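Long-range contacts in metazoan TIR-STING fusion (Crassostrea gigas, PDB 6WT6), which is a TIR-STING fusion that carries a TIR domain and a STING ligand-binding domain in one chain: residues 29-34 against 59-64; 84-89 against 119-124; 194-199 against 212-217. All coordinates share one frame; numbering follows the deposited sequence.

Contact 1: residues 29-34 against 59-64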
loop_
_atom_site.group_PDB
_atom_site.type_symbol
_atom_site.label_atom_id
_atom_site.label_comp_id
_atom_site.label_asym_id
_atom_site.label_seq_id
_atom_site.Cartn_x
_atom_site.Cartn_y
_atom_site.Cartn_z
ATOM N N HIS A 29 12.605 5.376 20.331
ATOM C CA HIS A 29 13.463 4.281 20.762
ATOM C C HIS A 29 13.715 4.330 22.265
ATOM O O HIS A 29 14.046 5.383 22.822
ATOM C CB HIS A 29 14.790 4.322 20.005
ATOM C CG HIS A 29 14.645 4.196 18.520
ATOM N ND1 HIS A 29 15.593 4.673 17.640
ATOM C CD2 HIS A 29 13.666 3.650 17.759
ATOM C CE1 HIS A 29 15.206 4.425 16.402
ATOM N NE2 HIS A 29 14.040 3.806 16.446
ATOM N N VAL A 30 13.554 3.179 22.918
ATOM C CA VAL A 30 13.894 3.014 24.328
ATOM C C VAL A 30 14.777 1.782 24.480
ATOM O O VAL A 30 15.299 1.507 25.565
ATOM C CB VAL A 30 12.636 2.909 25.212
ATOM C CG1 VAL A 30 11.766 4.151 25.066
ATOM C CG2 VAL A 30 11.848 1.661 24.872
ATOM N N TYR A 31 14.944 1.029 23.395
ATOM C CA TYR A 31 15.852 -0.108 23.353
ATOM C C TYR A 31 16.784 0.027 22.159
ATOM O O TYR A 31 16.391 0.531 21.104
ATOM C CB TYR A 31 15.110 -1.451 23.248
ATOM C CG TYR A 31 13.993 -1.650 24.242
ATOM C CD1 TYR A 31 14.261 -1.848 25.588
ATOM C CD2 TYR A 31 12.668 -1.669 23.826
ATOM C CE1 TYR A 31 13.239 -2.041 26.500
ATOM C CE2 TYR A 31 11.639 -1.863 24.729
ATOM C CZ TYR A 31 11.930 -2.047 26.066
ATOM O OH TYR A 31 10.905 -2.238 26.965
ATOM N N HIS A 32 18.023 -0.442 22.333
ATOM C CA HIS A 32 18.939 -0.531 21.201
ATOM C C HIS A 32 18.551 -1.669 20.265
ATOM O O HIS A 32 18.670 -1.541 19.042
ATOM C CB HIS A 32 20.377 -0.715 21.687
ATOM C CG HIS A 32 20.961 0.503 22.335
ATOM N ND1 HIS A 32 20.827 0.767 23.681
ATOM C CD2 HIS A 32 21.679 1.527 21.819
ATOM C CE1 HIS A 32 21.437 1.903 23.967
ATOM N NE2 HIS A 32 21.962 2.385 22.855
ATOM N N ALA A 33 18.093 -2.791 20.815
ATOM C CA ALA A 33 17.795 -3.951 19.991
ATOM C C ALA A 33 16.650 -4.752 20.593
ATOM O O ALA A 33 16.590 -4.951 21.809
ATOM C CB ALA A 33 19.026 -4.847 19.823
ATOM N N PHE A 34 15.742 -5.197 19.731
ATOM C CA PHE A 34 14.739 -6.187 20.088
ATOM C C PHE A 34 15.201 -7.539 19.570
ATOM O O PHE A 34 15.512 -7.681 18.384
ATOM C CB PHE A 34 13.368 -5.841 19.504
ATOM C CG PHE A 34 12.336 -6.924 19.689
ATOM C CD1 PHE A 34 11.753 -7.140 20.929
ATOM C CD2 PHE A 34 11.942 -7.719 18.625
ATOM C CE1 PHE A 34 10.802 -8.133 21.104
ATOM C CE2 PHE A 34 10.990 -8.714 18.794
ATOM C CZ PHE A 34 10.420 -8.919 20.036
ATOM N N THR A 59 20.953 -1.588 25.779
ATOM C CA THR A 59 19.695 -1.941 26.427
ATOM C C THR A 59 18.812 -2.672 25.421
ATOM O O THR A 59 18.519 -2.138 24.346
ATOM C CB THR A 59 18.984 -0.698 26.965
ATOM O OG1 THR A 59 19.711 -0.180 28.085
ATOM C CG2 THR A 59 17.564 -1.033 27.397
ATOM N N CYS A 60 18.388 -3.882 25.769
ATOM C CA CYS A 60 17.635 -4.726 24.856
ATOM C C CYS A 60 16.257 -5.045 25.419
ATOM O O CYS A 60 15.991 -4.887 26.614
ATOM C CB CYS A 60 18.383 -6.032 24.562
ATOM S SG CYS A 60 19.871 -5.838 23.567
ATOM N N CYS A 61 15.380 -5.497 24.526
ATOM C CA CYS A 61 14.043 -5.966 24.870
ATOM C C CYS A 61 13.990 -7.467 24.620
ATOM O O CYS A 61 14.220 -7.920 23.494
ATOM C CB CYS A 61 12.974 -5.240 24.051
ATOM S SG CYS A 61 11.281 -5.831 24.313
ATOM N N PHE A 62 13.688 -8.231 25.669
ATOM C CA PHE A 62 13.697 -9.689 25.620
ATOM C C PHE A 62 12.344 -10.203 26.091
ATOM O O PHE A 62 11.925 -9.905 27.214
ATOM C CB PHE A 62 14.828 -10.250 26.487
ATOM C CG PHE A 62 15.149 -11.692 26.214
ATOM C CD1 PHE A 62 15.798 -12.057 25.048
ATOM C CD2 PHE A 62 14.821 -12.677 27.130
ATOM C CE1 PHE A 62 16.102 -13.380 24.794
ATOM C CE2 PHE A 62 15.125 -14.004 26.881
ATOM C CZ PHE A 62 15.767 -14.355 25.711
ATOM N N ALA A 63 11.674 -10.985 25.239
ATOM C CA ALA A 63 10.289 -11.380 25.488
ATOM C C ALA A 63 10.124 -12.056 26.845
ATOM O O ALA A 63 9.308 -11.631 27.670
ATOM C CB ALA A 63 9.802 -12.299 24.365
ATOM N N GLU A 64 10.905 -13.115 27.092
ATOM C CA GLU A 64 10.802 -13.864 28.344
ATOM C C GLU A 64 10.913 -12.953 29.559
ATOM O O GLU A 64 10.150 -13.090 30.524
ATOM C CB GLU A 64 11.888 -14.940 28.396
ATOM C CG GLU A 64 12.046 -15.613 29.750
ATOM C CD GLU A 64 13.391 -16.306 29.902
ATOM O OE1 GLU A 64 14.419 -15.601 30.020
ATOM O OE2 GLU A 64 13.422 -17.555 29.901
#
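Thr59 is gripped twice by His32, once by the main chain and once by the imidazole, where the chain turns a corner at His32. This is the opening beta-alpha-beta unit of a flavodoxin-like TIR fold: strands 31-36 and 60-62 run parallel, joined through helix 43-56. The His32 amide donates to Thr59 O at 2.7 Å, nearly along the C=O axis. In return Thr59 N gives an almost straight bond to His32 ND1 (3.2 Å, 173° at the hydrogen), although it lies 32° out of the ring plane. Because ND1 accepts here, NE2 probably carries the proton, which suits its bond to Pro23 O; the imidazole thus serves main-chain groups at both nitrogens. Farther along, Cys61 N donates to Ala33 O (3.0 Å).

The sheet faces are filled by small and flat groups. Ala33 and Cys60 share one face, short enough for the close cover of helix 43-56, whose Leu50 meets Cys60. On the other face, Cys61 lies between two rings. Cys61 CB makes a CH-pi contact over the centre of the Tyr31 ring, 3.6 Å from its centroid, while Val30 CG2 covers the opposite face nearer the rim. The thiol, anti to its own backbone N (chi1 176°), is carried on to the edge of Phe34. A slim, polarisable cysteine suits this place, since its sulfur makes two sulfur-aromatic contacts: Cys61 SG lies over the face of Tyr31, 4.4 Å from the centroid, and at the edge of Phe34, 3.7 Å from Phe34 CD1.

Contact 2: residues 84-89 against 119-124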
loop_
_atom_site.group_PDB
_atom_site.type_symbol
_atom_site.label_atom_id
_atom_site.label_comp_id
_atom_site.label_asym_id
_atom_site.label_seq_id
_atom_site.Cartn_x
_atom_site.Cartn_y
_atom_site.Cartn_z
ATOM N N SER A 84 12.459 -0.177 19.256
ATOM C CA SER A 84 13.786 -0.760 19.138
ATOM C C SER A 84 14.482 -0.205 17.903
ATOM O O SER A 84 13.943 -0.268 16.793
ATOM C CB SER A 84 13.721 -2.287 19.074
ATOM O OG SER A 84 13.416 -2.831 20.348
ATOM N N LYS A 85 15.676 0.348 18.114
ATOM C CA LYS A 85 16.476 0.860 17.008
ATOM C C LYS A 85 16.782 -0.242 16.000
ATOM O O LYS A 85 16.547 -0.083 14.795
ATOM C CB LYS A 85 17.756 1.480 17.566
ATOM C CG LYS A 85 18.830 1.793 16.555
ATOM C CD LYS A 85 20.174 1.825 17.260
ATOM C CE LYS A 85 21.261 2.389 16.382
ATOM N NZ LYS A 85 21.110 3.857 16.248
ATOM N N ASN A 86 17.288 -1.375 16.475
ATOM C CA ASN A 86 17.539 -2.534 15.636
ATOM C C ASN A 86 16.675 -3.705 16.095
ATOM O O ASN A 86 16.232 -3.768 17.244
ATOM C CB ASN A 86 19.024 -2.930 15.659
ATOM C CG ASN A 86 19.916 -1.905 14.967
ATOM O OD1 ASN A 86 20.334 -0.917 15.572
ATOM N ND2 ASN A 86 20.219 -2.145 13.698
ATOM N N VAL A 87 16.422 -4.630 15.173
ATOM C CA VAL A 87 15.732 -5.881 15.469
ATOM C C VAL A 87 16.673 -7.021 15.107
ATOM O O VAL A 87 17.100 -7.136 13.950
ATOM C CB VAL A 87 14.401 -6.008 14.709
ATOM C CG1 VAL A 87 13.810 -7.395 14.901
ATOM C CG2 VAL A 87 13.422 -4.949 15.181
ATOM N N ILE A 88 16.996 -7.858 16.088
ATOM C CA ILE A 88 17.886 -8.998 15.901
ATOM C C ILE A 88 17.032 -10.240 15.675
ATOM O O ILE A 88 16.258 -10.642 16.553
ATOM C CB ILE A 88 18.820 -9.178 17.108
ATOM C CG1 ILE A 88 19.813 -8.016 17.196
ATOM C CG2 ILE A 88 19.554 -10.504 17.032
ATOM C CD1 ILE A 88 20.653 -8.026 18.452
ATOM N N LEU A 89 17.163 -10.845 14.495
ATOM C CA LEU A 89 16.437 -12.061 14.142
ATOM C C LEU A 89 17.326 -13.269 14.404
ATOM O O LEU A 89 18.414 -13.379 13.830
ATOM C CB LEU A 89 16.003 -12.035 12.676
ATOM C CG LEU A 89 15.026 -10.950 12.215
ATOM C CD1 LEU A 89 14.753 -11.095 10.723
ATOM C CD2 LEU A 89 13.728 -11.009 13.004
ATOM N N CYS A 119 17.785 -1.441 9.914
ATOM C CA CYS A 119 17.163 -1.953 11.131
ATOM C C CYS A 119 17.482 -3.425 11.390
ATOM O O CYS A 119 17.902 -3.785 12.495
ATOM C CB CYS A 119 15.645 -1.747 11.059
ATOM S SG CYS A 119 14.701 -2.481 12.409
ATOM N N LEU A 120 17.274 -4.287 10.396
ATOM C CA LEU A 120 17.339 -5.724 10.630
ATOM C C LEU A 120 18.770 -6.191 10.863
ATOM O O LEU A 120 19.712 -5.727 10.218
ATOM C CB LEU A 120 16.727 -6.482 9.451
ATOM C CG LEU A 120 15.197 -6.589 9.422
ATOM C CD1 LEU A 120 14.716 -7.192 8.112
ATOM C CD2 LEU A 120 14.689 -7.413 10.599
ATOM N N VAL A 121 18.925 -7.108 11.812
ATOM C CA VAL A 121 20.192 -7.781 12.079
ATOM C C VAL A 121 19.929 -9.282 12.063
ATOM O O VAL A 121 19.642 -9.873 13.116
ATOM C CB VAL A 121 20.801 -7.328 13.416
ATOM C CG1 VAL A 121 22.120 -8.047 13.675
ATOM C CG2 VAL A 121 21.010 -5.822 13.419
ATOM N N PRO A 122 19.988 -9.936 10.899
ATOM C CA PRO A 122 19.716 -11.382 10.831
ATOM C C PRO A 122 20.889 -12.181 11.382
ATOM O O PRO A 122 22.014 -12.073 10.888
ATOM C CB PRO A 122 19.517 -11.636 9.329
ATOM C CG PRO A 122 19.329 -10.274 8.710
ATOM C CD PRO A 122 20.121 -9.338 9.563
ATOM N N VAL A 123 20.622 -12.993 12.403
ATOM C CA VAL A 123 21.630 -13.840 13.030
ATOM C C VAL A 123 21.340 -15.277 12.618
ATOM O O VAL A 123 20.330 -15.863 13.029
ATOM C CB VAL A 123 21.638 -13.688 14.556
ATOM C CG1 VAL A 123 22.690 -14.594 15.168
ATOM C CG2 VAL A 123 21.898 -12.244 14.933
ATOM N N LEU A 124 22.228 -15.847 11.809
ATOM C CA LEU A 124 22.032 -17.176 11.250
ATOM C C LEU A 124 22.734 -18.217 12.116
ATOM O O LEU A 124 23.911 -18.061 12.458
ATOM C CB LEU A 124 22.552 -17.234 9.813
ATOM C CG LEU A 124 21.626 -16.755 8.687
ATOM C CD1 LEU A 124 21.209 -15.298 8.843
ATOM C CD2 LEU A 124 22.277 -16.977 7.330
#
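Leu89 leaves strand 84-91 on the side shared with Val87 and Leu120, and its side chain meets strand 120-124, helix 104-108 and Ser36 of strand 31-36. Leu89 CB rests beside Pro122 CA, 4.2 Å away. Leu89 CG, anti to the carbonyl carbon (chi1 -63°), already meets Leu120 CD2 at 3.9 Å, and Leu89 CD1 ends 3.7 Å from the same Leu120 CD2, the two leucines crossing obliquely. Met105 of helix 104-108 also touches Leu89, so a branched, wholly apolar chain suits this buried site between strand and helix.

On the other face, beta-branched residues stand side by side, pointing the same way: Ile88 CG2 meets Val123 CG2 at 3.6 Å, and Ile88 CG1 lies against Val121 CB. Helix 153-159 packs on all three. Pro122 costs the ladder nothing, because the bonds to strand 84-91 are made by its neighbours. Val121 N gives to Val87 O (2.8 Å), Val121 O receives Leu89 N, and Val123 N points almost along the axis of the Leu89 carbonyl (2.7 Å).

At the start of the ladder Cys119 O accepts two donors, Val87 N at 3.2 Å and Asn86 ND2 at 3.1 Å, both above its carbonyl plane. Asn86, at the corner of its strand, thus adds a side-chain bond to the main-chain one. Parallel, hydrophobic strands covered by helices on both faces are typical of the central sheet of a TIR domain.

Contact 3: residues 194-199 against 212-217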
loop_
_atom_site.group_PDB
_atom_site.type_symbol
_atom_site.label_atom_id
_atom_site.label_comp_id
_atom_site.label_asym_id
_atom_site.label_seq_id
_atom_site.Cartn_x
_atom_site.Cartn_y
_atom_site.Cartn_z
ATOM N N ASP A 194 -23.407 -1.671 -10.160
ATOM C CA ASP A 194 -24.687 -1.257 -10.721
ATOM C C ASP A 194 -24.681 0.179 -11.237
ATOM O O ASP A 194 -25.747 0.711 -11.564
ATOM C CB ASP A 194 -25.806 -1.441 -9.691
ATOM C CG ASP A 194 -26.255 -2.890 -9.567
ATOM O OD1 ASP A 194 -26.009 -3.676 -10.509
ATOM O OD2 ASP A 194 -26.862 -3.244 -8.531
ATOM N N LEU A 195 -23.510 0.812 -11.338
ATOM C CA LEU A 195 -23.459 2.214 -11.751
ATOM C C LEU A 195 -23.923 2.396 -13.193
ATOM O O LEU A 195 -24.587 3.390 -13.513
ATOM C CB LEU A 195 -22.045 2.762 -11.558
ATOM C CG LEU A 195 -21.733 4.216 -11.922
ATOM C CD1 LEU A 195 -20.730 4.791 -10.936
ATOM C CD2 LEU A 195 -21.176 4.302 -13.334
ATOM N N ASP A 196 -23.589 1.447 -14.078
ATOM C CA ASP A 196 -24.011 1.552 -15.473
ATOM C C ASP A 196 -25.529 1.625 -15.601
ATOM O O ASP A 196 -26.045 2.298 -16.501
ATOM C CB ASP A 196 -23.465 0.375 -16.282
ATOM C CG ASP A 196 -24.022 -0.968 -15.822
ATOM O OD1 ASP A 196 -24.345 -1.113 -14.622
ATOM O OD2 ASP A 196 -24.130 -1.883 -16.668
ATOM N N LYS A 197 -26.260 0.947 -14.714
ATOM C CA LYS A 197 -27.712 1.087 -14.695
ATOM C C LYS A 197 -28.121 2.494 -14.278
ATOM O O LYS A 197 -29.017 3.094 -14.880
ATOM C CB LYS A 197 -28.330 0.053 -13.753
ATOM C CG LYS A 197 -28.073 -1.389 -14.145
ATOM C CD LYS A 197 -28.711 -2.340 -13.151
ATOM C CE LYS A 197 -28.402 -3.785 -13.502
ATOM N NZ LYS A 197 -28.836 -4.125 -14.886
ATOM N N THR A 198 -27.474 3.035 -13.245
ATOM C CA THR A 198 -27.802 4.382 -12.791
ATOM C C THR A 198 -27.543 5.407 -13.887
ATOM O O THR A 198 -28.334 6.337 -14.081
ATOM C CB THR A 198 -26.995 4.718 -11.536
ATOM O OG1 THR A 198 -27.171 3.675 -10.567
ATOM C CG2 THR A 198 -27.456 6.035 -10.933
ATOM N N VAL A 199 -26.441 5.239 -14.623
ATOM C CA VAL A 199 -26.075 6.189 -15.670
ATOM C C VAL A 199 -27.082 6.139 -16.810
ATOM O O VAL A 199 -27.531 7.179 -17.309
ATOM C CB VAL A 199 -24.644 5.909 -16.162
ATOM C CG1 VAL A 199 -24.340 6.702 -17.424
ATOM C CG2 VAL A 199 -23.645 6.244 -15.074
ATOM N N MET A 212 -23.534 10.166 -24.362
ATOM C CA MET A 212 -23.082 9.885 -23.004
ATOM C C MET A 212 -22.736 8.409 -22.877
ATOM O O MET A 212 -23.534 7.546 -23.257
ATOM C CB MET A 212 -24.153 10.266 -21.980
ATOM C CG MET A 212 -23.750 10.000 -20.543
ATOM S SD MET A 212 -25.036 10.493 -19.387
ATOM C CE MET A 212 -24.123 10.484 -17.846
ATOM N N SER A 213 -21.552 8.130 -22.343
ATOM C CA SER A 213 -21.131 6.769 -22.063
ATOM C C SER A 213 -21.737 6.283 -20.749
ATOM O O SER A 213 -22.116 7.067 -19.876
ATOM C CB SER A 213 -19.605 6.681 -22.002
ATOM O OG SER A 213 -19.183 5.469 -21.394
ATOM N N GLU A 214 -21.821 4.960 -20.619
ATOM C CA GLU A 214 -22.282 4.346 -19.381
ATOM C C GLU A 214 -21.247 4.410 -18.266
ATOM O O GLU A 214 -21.618 4.301 -17.093
ATOM C CB GLU A 214 -22.644 2.878 -19.609
ATOM C CG GLU A 214 -23.697 2.619 -20.663
ATOM C CD GLU A 214 -23.946 1.134 -20.845
ATOM O OE1 GLU A 214 -23.180 0.332 -20.270
ATOM O OE2 GLU A 214 -24.902 0.766 -21.559
ATOM N N LYS A 215 -19.970 4.573 -18.600
ATOM C CA LYS A 215 -18.909 4.361 -17.630
ATOM C C LYS A 215 -18.668 5.602 -16.774
ATOM O O LYS A 215 -19.035 6.726 -17.127
ATOM C CB LYS A 215 -17.609 3.962 -18.330
ATOM C CG LYS A 215 -17.672 2.645 -19.098
ATOM C CD LYS A 215 -16.296 2.268 -19.630
ATOM C CE LYS A 215 -16.330 0.968 -20.418
ATOM N NZ LYS A 215 -17.211 1.057 -21.622
ATOM N N LEU A 216 -18.043 5.371 -15.623
ATOM C CA LEU A 216 -17.552 6.435 -14.760
ATOM C C LEU A 216 -16.107 6.731 -15.144
ATOM O O LEU A 216 -15.246 5.848 -15.066
ATOM C CB LEU A 216 -17.646 6.022 -13.292
ATOM C CG LEU A 216 -17.059 7.000 -12.273
ATOM C CD1 LEU A 216 -17.817 8.321 -12.302
ATOM C CD2 LEU A 216 -17.065 6.396 -10.876
ATOM N N PHE A 217 -15.844 7.961 -15.572
ATOM C CA PHE A 217 -14.508 8.353 -16.002
ATOM C C PHE A 217 -13.713 8.834 -14.795
ATOM O O PHE A 217 -14.128 9.769 -14.102
ATOM C CB PHE A 217 -14.584 9.422 -17.091
ATOM C CG PHE A 217 -15.049 8.890 -18.415
ATOM C CD1 PHE A 217 -14.140 8.622 -19.427
ATOM C CD2 PHE A 217 -16.390 8.622 -18.638
ATOM C CE1 PHE A 217 -14.561 8.118 -20.640
ATOM C CE2 PHE A 217 -16.819 8.115 -19.852
ATOM C CZ PHE A 217 -15.903 7.865 -20.855
#
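Val199 sets both its methyl groups against the backbone carbonyls of Ser213 and Glu214, leading into the corner at 214-215: Val199 CG1 lies 3.3 Å from Ser213 O, and Val199 CG2 is 3.5 Å from Glu214 O. With CG1 anti to the backbone N (chi1 169°), Val199 CG1 also reaches Met212 CE at 3.8 Å, the end of a fully extended, unbranched chain suited to spanning the gap from strand to helix. One turn earlier Leu195 takes up the packing. Leu195 CD2 touches Leu216 CB at 3.9 Å and Leu195 CD1 meets Leu216 CD2, the two chains crossing at about a right angle. Val199 and Leu195, four residues apart, form part of the apolar stripe by which helix 176-204 of the STING ligand-binding domain packs on the entry to strand 212-221.

The corner is shaped from within. Ser213 OG accepts from Lys215 N in a nearly straight bond of 3.0 Å, an ST turn, and Glu357, just after helix 341-356, bonds both this hydroxyl and the Lys215 ammonium.

At the partly exposed margin Asp196 OD2 lies 4.3 Å from Glu214 OE1. Arg200 forms a salt bridge with Asp196. Between the two segments the contact is made by van der Waals packing, while Arg203 of the same helix adds a bond to Met212 O; the two acids would probably repel each other, and Arg200, with Arg203 more weakly, probably offsets part of this through long, weak ion pairs to Glu214.

Overall arrangement
The three contacts follow one another along the chain and fall into two modules. Contacts 1 and 2, their centres 11 Å apart, lie in the parallel sheet of the TIR domain, whose strands are ordered 60-62, 31-36, 84-91, 120-124. Each fastens an outer strand to an inner one, and the inner strands are direct neighbours, so Phe34 bonds through its backbone to Asn86 and Ile88 and the ladders become one sheet. Contact 3, in the STING ligand-binding domain, joins helix 176-204 to strand 212-221 of a separate mixed sheet, on the opposite side of the chain's centre. Its centre is 56 Å from that of contact 1 and 52 Å from that of contact 2, consistent with two domains that each fold around their own core.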